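Local coordinates for glucoamylase (PDB 1LF6), which hydrolyses terminal alpha-1,4-linked glucose residues from the non-reducing ends of glucans, probably releasing beta-D-glucose, and probably also cleaves isomaltose, at residues A349-A354 with E658-F663; S342-H347 with L652-A657. All blocks are in the same frame, centred on the assembly; numbering follows the deposited sequence.

Contacts 1 and 2 are successive levels of one helix pair, 342-355 beside 653-668, in the (alpha/alpha) barrel of the glycoside hydrolase family 15 domain. Their centres lie about 9 Å apart. Along the chain the order is 342-347, 349-354, 652-657, 658-663; earlier pairs with earlier and later with later, so the helices run the same way, although some 300 residues separate one helix from the other. Contact 2, at the N-terminal ends of the helices, adjoins the probable catalytic acids; contact 1 continues the interface away from the annotated sites. They meet where Ala351 CB packs 3.7 Å from Ala657 CA. The pairing is consistent with closure of the helical toroid.

Contact 1 of 2, residues A349-A354 with E658-F663; sequences ANAFIA and EYVILF
Ala351 and Ile661 bring their CA atoms to 5.6 Å where two helical segments run in broadly the same direction, their axes 8.6 Å apart and inclined by 38°. Such pairing of helices distant in sequence belongs to the (alpha/alpha) barrel of family 15, and no hydrogen bond crosses this buried, apolar piece of it. The small methyl of Ala351 lets the helices come close, and the branched side chains of Val660 and Ile661 both pack against it. Val660 CB and CG1 both lie near Ala351 CB, the CB pair at 4.2 Å. With CG1 anti to the backbone N (chi1 171°), that branch also comes within 4.1 Å of Ala351 O. Beyond the contact, Val660 touches Ser301 and Met302 of helix 296-306.

Ile661 leaves its helix somewhat to one side, yet its longer branch turns back across the gap. CG1 packs 3.9 Å from Ala351 CA and more loosely against another small residue, Ala354, whose CB is directed toward the partner helix. The same isoleucine touches Met608 of helix 600-612, tying a third helix to the pair. Asn350 contributes its aliphatic CB here, while its amide turns elsewhere, OD1 making a weak hydrogen bond with Arg407. Glu658 makes no contact across the interface; its OE2 forms a salt bridge with Arg541. The extended chi2 of Ile661 (166°) carries the terminal methyl furthest across: CD1 lies 3.8 Å from Ala351 N and 3.5 Å from Asn350 CB.

Contact 2 of 2, residues S342-H347 with L652-A657; sequences SRDLYH and LNWAHA
His347 and Trp654 form an offset stack at the tight end of this contact, the imidazole lying on the five-membered ring of the indole with planes only 7° apart. Both side chains extend in one direction, next to each other, and His347 CD2 comes to 3.1 Å from Trp654 NE1. Tyr346 CD2 lies over the opposite face of the imidazole, which is thus held flat between two aromatic groups. One turn on, Ala657 is small enough for its CB to pack 3.6 Å from His347 O.

Toward the start of the helices the fit is looser and wetter. Asp344 crosses Trp654 at about a right angle, its OD1 no nearer than 3.9 Å to Trp654 CB. A water fills in: it donates to Asp344 OD1 (2.7 Å) and accepts from Trp654 N (2.8 Å), satisfying a first-turn N-H of helix 653-668. Arg343 crosses the indole obliquely, CG over the rim of one face and CD 3.7 Å from Trp654 CH2. Its bend at chi3 (41°) places NE, and Trp654 CZ3 meets the guanidinium at its edge rather than over its face.

Asp396 and Gln394 grip Arg343 NH1, while NH2 makes a long, weak ion pair with Glu438, the probable proton donor. The contacts are consistent with a second-shell role for Trp654, packing against the arginine that lies beside this acid.

Contact 1 of 2, residues A349-A354 with E658-F663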
# COMPACT_ATOMS: atom_id res chain seq x y z
N ALA A 349 -6.14 0.95 12.03
CA ALA A 349 -6.15 1.07 13.48
C ALA A 349 -6.95 -0.08 14.11
O ALA A 349 -6.58 -0.60 15.17
CB ALA A 349 -6.73 2.40 13.88
N ASN A 350 -8.05 -0.47 13.48
CA ASN A 350 -8.86 -1.55 14.01
C ASN A 350 -8.09 -2.87 14.00
O ASN A 350 -8.27 -3.71 14.89
CB ASN A 350 -10.17 -1.69 13.22
CG ASN A 350 -11.15 -0.59 13.56
OD1 ASN A 350 -11.19 -0.11 14.70
ND2 ASN A 350 -11.95 -0.18 12.58
N ALA A 351 -7.24 -3.06 12.99
CA ALA A 351 -6.43 -4.27 12.90
C ALA A 351 -5.40 -4.24 14.03
O ALA A 351 -5.18 -5.24 14.70
CB ALA A 351 -5.73 -4.35 11.55
N PHE A 352 -4.77 -3.09 14.25
CA PHE A 352 -3.80 -2.97 15.32
C PHE A 352 -4.47 -3.29 16.66
O PHE A 352 -3.89 -3.95 17.51
CB PHE A 352 -3.20 -1.55 15.38
CG PHE A 352 -2.10 -1.31 14.38
CD1 PHE A 352 -0.99 -2.15 14.34
CD2 PHE A 352 -2.15 -0.23 13.51
CE1 PHE A 352 0.06 -1.92 13.44
CE2 PHE A 352 -1.11 0.01 12.60
CZ PHE A 352 -0.01 -0.84 12.57
N ILE A 353 -5.70 -2.81 16.83
CA ILE A 353 -6.44 -3.07 18.07
C ILE A 353 -6.66 -4.57 18.23
O ILE A 353 -6.36 -5.14 19.28
CB ILE A 353 -7.81 -2.37 18.07
CG1 ILE A 353 -7.62 -0.85 18.07
CG2 ILE A 353 -8.61 -2.80 19.30
CD1 ILE A 353 -6.86 -0.33 19.25
N ALA A 354 -7.18 -5.20 17.18
CA ALA A 354 -7.46 -6.62 17.19
C ALA A 354 -6.21 -7.45 17.45
O ALA A 354 -6.29 -8.55 18.02
CB ALA A 354 -8.08 -7.04 15.87
N GLU A 658 -8.32 -5.79 6.87
CA GLU A 658 -9.57 -6.53 6.82
C GLU A 658 -9.30 -8.01 7.06
O GLU A 658 -10.05 -8.67 7.77
CB GLU A 658 -10.26 -6.34 5.47
CG GLU A 658 -11.67 -6.93 5.39
CD GLU A 658 -12.68 -6.18 6.25
OE1 GLU A 658 -12.33 -5.13 6.82
OE2 GLU A 658 -13.83 -6.66 6.36
N TYR A 659 -8.22 -8.54 6.47
CA TYR A 659 -7.90 -9.96 6.66
C TYR A 659 -7.63 -10.25 8.13
O TYR A 659 -8.11 -11.23 8.68
CB TYR A 659 -6.69 -10.40 5.83
CG TYR A 659 -6.24 -11.80 6.20
CD1 TYR A 659 -5.26 -12.00 7.18
CD2 TYR A 659 -6.87 -12.92 5.67
CE1 TYR A 659 -4.93 -13.28 7.62
CE2 TYR A 659 -6.54 -14.21 6.10
CZ TYR A 659 -5.58 -14.38 7.08
OH TYR A 659 -5.27 -15.64 7.53
N VAL A 660 -6.83 -9.39 8.76
CA VAL A 660 -6.51 -9.56 10.18
C VAL A 660 -7.78 -9.59 11.03
O VAL A 660 -7.97 -10.50 11.83
CB VAL A 660 -5.59 -8.41 10.67
CG1 VAL A 660 -5.44 -8.46 12.19
CG2 VAL A 660 -4.24 -8.53 10.01
N ILE A 661 -8.65 -8.61 10.83
CA ILE A 661 -9.89 -8.52 11.59
C ILE A 661 -10.82 -9.71 11.32
O ILE A 661 -11.48 -10.21 12.24
CB ILE A 661 -10.62 -7.19 11.28
CG1 ILE A 661 -9.80 -6.03 11.85
CG2 ILE A 661 -12.02 -7.19 11.88
CD1 ILE A 661 -10.21 -4.66 11.33
N LEU A 662 -10.86 -10.18 10.07
CA LEU A 662 -11.71 -11.32 9.70
C LEU A 662 -11.16 -12.60 10.32
O LEU A 662 -11.90 -13.39 10.91
CB LEU A 662 -11.75 -11.47 8.18
CG LEU A 662 -12.44 -12.74 7.67
CD1 LEU A 662 -13.88 -12.75 8.15
CD2 LEU A 662 -12.36 -12.80 6.15
N PHE A 663 -9.86 -12.79 10.17
CA PHE A 663 -9.16 -13.95 10.71
C PHE A 663 -9.46 -14.09 12.21
O PHE A 663 -9.85 -15.15 12.68
CB PHE A 663 -7.65 -13.79 10.49
CG PHE A 663 -6.82 -14.85 11.14
CD1 PHE A 663 -6.80 -16.14 10.64
CD2 PHE A 663 -6.05 -14.55 12.27
CE1 PHE A 663 -6.04 -17.14 11.26
CE2 PHE A 663 -5.29 -15.53 12.89
CZ PHE A 663 -5.28 -16.83 12.39

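Contact 2 of 2, residues S342-H347 with L652-A657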
# COMPACT_ATOMS: atom_id res chain seq x y z
N SER A 342 -8.48 9.03 6.25
CA SER A 342 -9.08 8.76 7.54
C SER A 342 -9.73 7.37 7.54
O SER A 342 -9.63 6.63 8.53
CB SER A 342 -10.13 9.84 7.83
OG SER A 342 -10.95 9.49 8.92
N ARG A 343 -10.39 7.03 6.43
CA ARG A 343 -11.07 5.74 6.30
C ARG A 343 -10.08 4.59 6.41
O ARG A 343 -10.21 3.73 7.29
CB ARG A 343 -11.83 5.68 4.96
CG ARG A 343 -12.45 4.32 4.63
CD ARG A 343 -13.22 4.35 3.31
NE ARG A 343 -12.51 5.12 2.29
CZ ARG A 343 -12.83 6.36 1.93
NH1 ARG A 343 -13.85 6.98 2.50
NH2 ARG A 343 -12.11 6.99 1.01
N ASP A 344 -9.08 4.58 5.54
CA ASP A 344 -8.08 3.51 5.58
C ASP A 344 -7.38 3.44 6.93
O ASP A 344 -7.18 2.36 7.47
CB ASP A 344 -7.06 3.70 4.45
CG ASP A 344 -7.69 3.60 3.07
OD1 ASP A 344 -7.17 2.84 2.22
OD2 ASP A 344 -8.70 4.28 2.84
N LEU A 345 -7.01 4.60 7.47
CA LEU A 345 -6.32 4.66 8.76
C LEU A 345 -7.19 4.02 9.85
O LEU A 345 -6.70 3.28 10.70
CB LEU A 345 -6.00 6.12 9.10
CG LEU A 345 -5.11 6.44 10.30
CD1 LEU A 345 -3.78 5.71 10.18
CD2 LEU A 345 -4.89 7.95 10.38
N TYR A 346 -8.48 4.33 9.81
CA TYR A 346 -9.45 3.80 10.76
C TYR A 346 -9.43 2.28 10.75
O TYR A 346 -9.36 1.63 11.80
CB TYR A 346 -10.85 4.32 10.39
CG TYR A 346 -12.02 3.61 11.04
CD1 TYR A 346 -12.30 3.77 12.40
CD2 TYR A 346 -12.87 2.80 10.29
CE1 TYR A 346 -13.39 3.13 13.00
CE2 TYR A 346 -13.96 2.16 10.87
CZ TYR A 346 -14.22 2.33 12.22
OH TYR A 346 -15.30 1.70 12.80
N HIS A 347 -9.49 1.71 9.55
CA HIS A 347 -9.49 0.26 9.40
C HIS A 347 -8.16 -0.34 9.85
O HIS A 347 -8.14 -1.38 10.51
CB HIS A 347 -9.80 -0.09 7.95
CG HIS A 347 -11.21 0.25 7.55
ND1 HIS A 347 -12.31 -0.29 8.18
CD2 HIS A 347 -11.69 1.10 6.61
CE1 HIS A 347 -13.41 0.21 7.63
NE2 HIS A 347 -13.06 1.05 6.68
N LEU A 652 -2.44 -3.60 -0.46
CA LEU A 652 -3.52 -2.66 -0.12
C LEU A 652 -3.67 -2.83 1.38
O LEU A 652 -4.22 -3.83 1.86
CB LEU A 652 -4.84 -3.00 -0.83
CG LEU A 652 -5.98 -2.01 -0.58
CD1 LEU A 652 -5.61 -0.65 -1.18
CD2 LEU A 652 -7.27 -2.50 -1.19
N ASN A 653 -3.15 -1.87 2.13
CA ASN A 653 -3.17 -1.93 3.59
C ASN A 653 -4.54 -2.18 4.21
O ASN A 653 -4.65 -2.93 5.18
CB ASN A 653 -2.53 -0.66 4.16
CG ASN A 653 -1.05 -0.57 3.82
OD1 ASN A 653 -0.39 -1.59 3.58
ND2 ASN A 653 -0.51 0.64 3.81
N TRP A 654 -5.57 -1.57 3.65
CA TRP A 654 -6.93 -1.76 4.14
C TRP A 654 -7.34 -3.24 4.00
O TRP A 654 -8.01 -3.79 4.89
CB TRP A 654 -7.87 -0.84 3.36
CG TRP A 654 -9.31 -0.87 3.76
CD1 TRP A 654 -9.88 -1.59 4.77
CD2 TRP A 654 -10.38 -0.19 3.10
NE1 TRP A 654 -11.24 -1.39 4.79
CE2 TRP A 654 -11.57 -0.53 3.77
CE3 TRP A 654 -10.44 0.69 2.01
CZ2 TRP A 654 -12.82 -0.03 3.38
CZ3 TRP A 654 -11.68 1.19 1.62
CH2 TRP A 654 -12.85 0.82 2.31
N ALA A 655 -6.94 -3.88 2.91
CA ALA A 655 -7.28 -5.28 2.69
C ALA A 655 -6.57 -6.19 3.70
O ALA A 655 -7.13 -7.18 4.17
CB ALA A 655 -6.92 -5.69 1.27
N HIS A 656 -5.32 -5.87 4.02
CA HIS A 656 -4.58 -6.66 4.99
C HIS A 656 -5.19 -6.47 6.37
O HIS A 656 -5.25 -7.40 7.17
CB HIS A 656 -3.11 -6.26 4.98
CG HIS A 656 -2.32 -6.93 3.90
ND1 HIS A 656 -1.95 -8.26 3.97
CD2 HIS A 656 -1.92 -6.50 2.68
CE1 HIS A 656 -1.35 -8.61 2.85
NE2 HIS A 656 -1.32 -7.56 2.05
N ALA A 657 -5.67 -5.25 6.64
CA ALA A 657 -6.30 -4.95 7.91
C ALA A 657 -7.60 -5.74 7.99
O ALA A 657 -7.94 -6.30 9.03
CB ALA A 657 -6.57 -3.44 8.01
O HOH W 1 -5.31 0.90 2.27